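Local coordinates for protein acyl-CoA thioester hydrolase ybgC (Escherichia coli K-12, PDB 3GRH) that is a putative thioesterase of the outer membrane that belongs to the pectinesterase family but neither binds pectin nor shows pectinesterase activity, at residues G334-L338 against G362-K367; L322-F328 against V353-I359. All blocks are in the same frame, centred on the assembly; numbering follows the deposited sequence.

Contact 1: residues G334-L338 against G362-K367; sequences GVAQL and GFNTAK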
loop_
_atom_site.group_PDB
_atom_site.type_symbol
_atom_site.label_atom_id
_atom_site.label_comp_id
_atom_site.label_asym_id
_atom_site.label_seq_id
_atom_site.Cartn_x
_atom_site.Cartn_y
_atom_site.Cartn_z
ATOM N N GLY A 334 -17.343 16.229 -3.455
ATOM C CA GLY A 334 -16.153 16.776 -4.086
ATOM C C GLY A 334 -15.020 17.159 -3.177
ATOM O O GLY A 334 -14.215 17.998 -3.527
ATOM N N VAL A 335 -14.925 16.527 -2.016
ATOM C CA VAL A 335 -13.894 16.835 -1.040
ATOM C C VAL A 335 -12.640 16.010 -1.336
ATOM O O VAL A 335 -11.517 16.522 -1.350
ATOM C CB VAL A 335 -14.444 16.542 0.350
ATOM C CG1 VAL A 335 -13.315 16.297 1.438
ATOM C CG2 VAL A 335 -15.434 17.642 0.688
ATOM N N ALA A 336 -12.874 14.733 -1.619
ATOM C CA ALA A 336 -11.779 13.751 -1.772
ATOM C C ALA A 336 -10.829 14.091 -2.922
ATOM O O ALA A 336 -11.195 14.531 -3.975
ATOM C CB ALA A 336 -12.363 12.380 -1.985
ATOM N N GLN A 337 -9.561 13.824 -2.681
ATOM C CA GLN A 337 -8.533 14.037 -3.668
ATOM C C GLN A 337 -7.752 12.764 -3.940
ATOM O O GLN A 337 -7.760 11.844 -3.169
ATOM C CB GLN A 337 -7.635 15.179 -3.176
ATOM C CG GLN A 337 -8.296 16.511 -3.348
ATOM C CD GLN A 337 -7.577 17.655 -2.626
ATOM O OE1 GLN A 337 -7.424 17.601 -1.392
ATOM N NE2 GLN A 337 -7.213 18.687 -3.347
ATOM N N LEU A 338 -7.101 12.694 -5.111
ATOM C CA LEU A 338 -6.388 11.481 -5.529
ATOM C C LEU A 338 -5.113 11.315 -4.787
ATOM O O LEU A 338 -4.597 10.173 -4.648
ATOM C CB LEU A 338 -6.163 11.498 -6.997
ATOM C CG LEU A 338 -7.373 11.477 -7.898
ATOM C CD1 LEU A 338 -6.884 11.669 -9.345
ATOM C CD2 LEU A 338 -8.095 10.166 -7.692
ATOM N N GLY A 362 -17.485 11.827 -6.356
ATOM C CA GLY A 362 -17.048 12.222 -5.056
ATOM C C GLY A 362 -15.725 12.905 -5.000
ATOM O O GLY A 362 -15.317 13.285 -3.927
ATOM N N PHE A 363 -15.003 12.956 -6.096
ATOM C CA PHE A 363 -13.678 13.582 -6.095
ATOM C C PHE A 363 -13.685 15.045 -6.492
ATOM O O PHE A 363 -14.584 15.498 -7.203
ATOM C CB PHE A 363 -12.696 12.799 -6.956
ATOM C CG PHE A 363 -12.380 11.462 -6.396
ATOM C CD1 PHE A 363 -11.339 11.317 -5.518
ATOM C CD2 PHE A 363 -13.133 10.372 -6.714
ATOM C CE1 PHE A 363 -11.100 10.061 -4.951
ATOM C CE2 PHE A 363 -12.894 9.152 -6.164
ATOM C CZ PHE A 363 -11.880 9.000 -5.287
ATOM N N ASN A 364 -12.650 15.772 -6.066
ATOM C CA ASN A 364 -12.431 17.159 -6.451
ATOM C C ASN A 364 -11.822 17.177 -7.836
ATOM O O ASN A 364 -10.662 16.858 -7.984
ATOM C CB ASN A 364 -11.488 17.819 -5.445
ATOM C CG ASN A 364 -11.305 19.327 -5.684
ATOM O OD1 ASN A 364 -11.419 19.829 -6.799
ATOM N ND2 ASN A 364 -10.997 20.045 -4.606
ATOM N N THR A 365 -12.621 17.464 -8.853
ATOM C CA THR A 365 -12.116 17.295 -10.206
ATOM C C THR A 365 -11.264 18.447 -10.658
ATOM O O THR A 365 -10.437 18.245 -11.554
ATOM C CB THR A 365 -13.234 17.066 -11.222
ATOM O OG1 THR A 365 -14.108 18.198 -11.202
ATOM C CG2 THR A 365 -13.999 15.794 -10.889
ATOM N N ALA A 366 -11.469 19.631 -10.063
ATOM C CA ALA A 366 -10.669 20.834 -10.332
ATOM C C ALA A 366 -9.277 20.819 -9.698
ATOM O O ALA A 366 -8.313 21.336 -10.296
ATOM C CB ALA A 366 -11.412 22.060 -9.885
ATOM N N LYS A 367 -9.147 20.211 -8.523
ATOM C CA LYS A 367 -7.866 20.103 -7.867
ATOM C C LYS A 367 -7.721 18.697 -7.273
ATOM O O LYS A 367 -7.905 18.450 -6.094
ATOM C CB LYS A 367 -7.738 21.128 -6.774
ATOM C CG LYS A 367 -7.676 22.526 -7.251
ATOM C CD LYS A 367 -7.272 23.435 -6.127
ATOM C CE LYS A 367 -6.845 24.798 -6.654
ATOM N NZ LYS A 367 -7.308 25.033 -8.063
HETATM O O HOH W 1 -10.947 19.187 -1.823
HETATM O O HOH W 2 -15.664 13.633 -1.405
#

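Contact 2: residues L322-F328 against V353-I359; sequences LAVNSRF and VIRDSAI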
loop_
_atom_site.group_PDB
_atom_site.type_symbol
_atom_site.label_atom_id
_atom_site.label_comp_id
_atom_site.label_asym_id
_atom_site.label_seq_id
_atom_site.Cartn_x
_atom_site.Cartn_y
_atom_site.Cartn_z
ATOM N N LEU A 322 1.748 2.809 -9.214
ATOM C CA LEU A 322 1.017 2.778 -10.479
ATOM C C LEU A 322 -0.316 2.168 -10.176
ATOM O O LEU A 322 -0.327 1.104 -9.576
ATOM C CB LEU A 322 1.685 1.854 -11.495
ATOM C CG LEU A 322 0.985 1.624 -12.786
ATOM C CD1 LEU A 322 0.873 2.996 -13.498
ATOM C CD2 LEU A 322 1.811 0.602 -13.625
ATOM N N ALA A 323 -1.419 2.846 -10.502
ATOM C CA ALA A 323 -2.754 2.250 -10.390
ATOM C C ALA A 323 -3.239 2.100 -11.812
ATOM O O ALA A 323 -3.295 3.085 -12.561
ATOM C CB ALA A 323 -3.634 3.194 -9.616
ATOM N N VAL A 324 -3.537 0.871 -12.199
ATOM C CA VAL A 324 -3.970 0.508 -13.576
ATOM C C VAL A 324 -5.238 -0.268 -13.524
ATOM O O VAL A 324 -5.413 -1.139 -12.686
ATOM C CB VAL A 324 -2.783 -0.188 -14.338
ATOM C CG1 VAL A 324 -2.332 -1.395 -13.628
ATOM C CG2 VAL A 324 -3.179 -0.504 -15.746
ATOM N N ASN A 325 -6.215 0.068 -14.331
ATOM C CA ASN A 325 -7.413 -0.693 -14.502
ATOM C C ASN A 325 -8.133 -0.845 -13.120
ATOM O O ASN A 325 -8.684 -1.925 -12.768
ATOM C CB ASN A 325 -7.077 -2.072 -15.078
ATOM C CG ASN A 325 -6.420 -2.032 -16.461
ATOM O OD1 ASN A 325 -5.695 -2.938 -16.842
ATOM N ND2 ASN A 325 -6.691 -1.018 -17.188
ATOM N N SER A 326 -8.119 0.245 -12.371
ATOM C CA SER A 326 -8.603 0.276 -10.998
ATOM C C SER A 326 -9.855 1.220 -10.947
ATOM O O SER A 326 -10.306 1.716 -11.962
ATOM C CB SER A 326 -7.458 0.657 -10.096
ATOM O OG SER A 326 -6.561 -0.472 -9.962
ATOM N N ARG A 327 -10.505 1.234 -9.783
ATOM C CA ARG A 327 -11.796 1.893 -9.548
ATOM C C ARG A 327 -11.619 2.743 -8.301
ATOM O O ARG A 327 -11.073 2.311 -7.326
ATOM C CB ARG A 327 -12.933 0.889 -9.385
ATOM C CG ARG A 327 -13.199 0.175 -10.615
ATOM C CD ARG A 327 -14.337 -0.817 -10.372
ATOM N NE ARG A 327 -13.889 -1.971 -9.598
ATOM C CZ ARG A 327 -14.623 -2.641 -8.705
ATOM N NH1 ARG A 327 -15.858 -2.275 -8.424
ATOM N NH2 ARG A 327 -14.120 -3.712 -8.108
ATOM N N PHE A 328 -12.039 3.987 -8.369
ATOM C CA PHE A 328 -11.912 4.928 -7.277
ATOM C C PHE A 328 -13.292 5.515 -6.935
ATOM O O PHE A 328 -13.977 6.014 -7.797
ATOM C CB PHE A 328 -10.997 6.097 -7.680
ATOM C CG PHE A 328 -9.578 5.690 -7.936
ATOM C CD1 PHE A 328 -8.642 5.729 -6.956
ATOM C CD2 PHE A 328 -9.206 5.164 -9.131
ATOM C CE1 PHE A 328 -7.336 5.292 -7.147
ATOM C CE2 PHE A 328 -7.896 4.749 -9.303
ATOM C CZ PHE A 328 -6.970 4.816 -8.366
ATOM N N VAL A 353 1.207 7.344 -10.887
ATOM C CA VAL A 353 0.448 7.383 -12.139
ATOM C C VAL A 353 -0.841 6.621 -11.959
ATOM O O VAL A 353 -0.813 5.486 -11.522
ATOM C CB VAL A 353 1.253 6.781 -13.289
ATOM C CG1 VAL A 353 0.433 6.586 -14.524
ATOM C CG2 VAL A 353 2.464 7.625 -13.628
ATOM N N ILE A 354 -1.953 7.223 -12.296
ATOM C CA ILE A 354 -3.236 6.561 -12.353
ATOM C C ILE A 354 -3.660 6.483 -13.786
ATOM O O ILE A 354 -3.772 7.507 -14.455
ATOM C CB ILE A 354 -4.293 7.311 -11.514
ATOM C CG1 ILE A 354 -3.929 7.370 -10.060
ATOM C CG2 ILE A 354 -5.672 6.554 -11.625
ATOM C CD1 ILE A 354 -4.892 8.299 -9.252
ATOM N N ARG A 355 -3.773 5.260 -14.300
ATOM C CA ARG A 355 -4.082 5.022 -15.710
ATOM C C ARG A 355 -5.176 4.044 -15.942
ATOM O O ARG A 355 -5.372 3.122 -15.168
ATOM C CB ARG A 355 -2.860 4.616 -16.522
ATOM C CG ARG A 355 -2.202 3.387 -16.071
ATOM C CD ARG A 355 -0.938 3.081 -16.912
ATOM N NE ARG A 355 -1.288 2.827 -18.320
ATOM C CZ ARG A 355 -0.434 2.893 -19.344
ATOM N NH1 ARG A 355 0.842 3.069 -19.185
ATOM N NH2 ARG A 355 -0.937 2.615 -20.562
ATOM N N ASP A 356 -5.904 4.249 -17.014
ATOM C CA ASP A 356 -6.878 3.295 -17.445
ATOM C C ASP A 356 -7.923 2.895 -16.350
ATOM O O ASP A 356 -8.397 1.744 -16.299
ATOM C CB ASP A 356 -6.190 2.039 -18.004
ATOM C CG ASP A 356 -5.121 2.357 -19.036
ATOM O OD1 ASP A 356 -5.428 3.077 -20.014
ATOM O OD2 ASP A 356 -3.940 1.866 -18.870
ATOM N N SER A 357 -8.249 3.855 -15.505
ATOM C CA SER A 357 -9.029 3.653 -14.328
ATOM C C SER A 357 -10.319 4.448 -14.316
ATOM O O SER A 357 -10.450 5.453 -14.982
ATOM C CB SER A 357 -8.205 3.987 -13.096
ATOM O OG SER A 357 -7.177 2.988 -12.938
ATOM N N ALA A 358 -11.297 3.967 -13.556
ATOM C CA ALA A 358 -12.589 4.628 -13.447
ATOM C C ALA A 358 -12.508 5.491 -12.174
ATOM O O ALA A 358 -12.237 4.952 -11.105
ATOM C CB ALA A 358 -13.718 3.590 -13.301
ATOM N N ILE A 359 -12.765 6.784 -12.279
ATOM C CA ILE A 359 -12.831 7.728 -11.132
ATOM C C ILE A 359 -14.243 8.242 -11.014
ATOM O O ILE A 359 -14.775 8.858 -11.902
ATOM C CB ILE A 359 -11.841 8.884 -11.291
ATOM C CG1 ILE A 359 -10.447 8.337 -11.498
ATOM C CG2 ILE A 359 -11.831 9.739 -10.034
ATOM C CD1 ILE A 359 -9.430 9.346 -11.864
#

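Contact 1: residues G334-L338 against G362-K367
In the right-handed parallel beta-helix of the pectinesterase family, this contact sets A336, Q337 and L338, where strand 337-342 begins, against F363 and N364 in the loop one coil later. The direct backbone bond runs from N364 N to A336 O, 2.8 Å long with 163° at the hydrogen. The Q337 side chain, extended beyond CG, carries its amide out to K367, where NE2 donates to K367 O at 2.8 Å, an acceptor lying only 2° out of the amide plane. On the same residue, K367 N donates to N364 OD1 at 2.9 Å, from above the plane of that amide carbonyl; this closes an Asx motif and brings the turn round beside Q337. The other end of the N364 amide reaches back: ND2 gives to a water that itself donates to V335 O. A further water accepts from A336 N and donates to G362 O. Next to the N364-A336 bond, A336 CB lies 3.8 Å from F363 CD1, while the L338 side chain crosses that of F363 at about a right angle, L338 CD2 being 4.1 Å from F363 CE1. Strand 327-330 touches the phenyl group through F328 and A330. N364 thus uses its backbone N-H and both ends of its amide, and the Q337 side chain, about 7 Å from that of R340, which probably corresponds to a substrate-binding arginine of related enzymes, is probably restrained in rotation by a bond to K367 O that is nearly straight (169° at the hydrogen).

Contact 2: residues L322-F328 against V353-I359
A323 meets the neighbouring strand with both its backbone polar groups: its N donates to V353 O at 2.9 Å, and its O accepts from R355 N at 2.8 Å, 176° at the hydrogen. Where strand 353-355 ends, R355 O takes two donors, N325 N at 3.3 Å and, from above the carbonyl plane, S357 OG at 2.9 Å. Its own proton spent on R355 O, S357 OG (anti to the S357 carbonyl carbon, chi1 -70°) accepts from S326 N at 3.0 Å. S326 OG donates to V324 O and accepts from T293 N. These are successive coils of a parallel beta-helix: the axes of 322-324 and 353-355 lie 4.8 Å apart at 6°, and both chains turn a corner through N325 and D356, each with positive phi. Beyond it, S326 O accepts from A358 N and A358 O accepts from F328 N. N325 ND2 reaches D356 O only weakly. The D356 carboxylate divides its oxygens, OD2 in a salt bridge with R355 NE and OD1 accepting from N408 ND2; R355 NH1 donates to F48 O. Inside, F328 brings CE2 to 3.7 Å from I354 CG2, A323 CB and S357 CB sit at its ring edge, and F295 stacks on the ring.

In the fold
Contacts 1 and 2 have centres 15 Å apart and join the same pair of successive coils. Their segments alternate along the chain: 322-328, 334-338, 353-359, then 362-367. Each coil therefore passes first through contact 2, where strands 321-324 and 351-355 meet and then 327-330 and 358-359, and next through contact 1, just before or at the start of strands 337-342 and 369-373. The two meet inside the helix, where L338 CD1 lies 3.9 Å from I354 CD1 and F363 CE2 is 3.7 Å from F328 O. Contact 2 thus stacks the two coils along two adjoining faces of the beta-helix, whereas contact 1 joins the loops that enter the third, taking in the corner at L338 before R340.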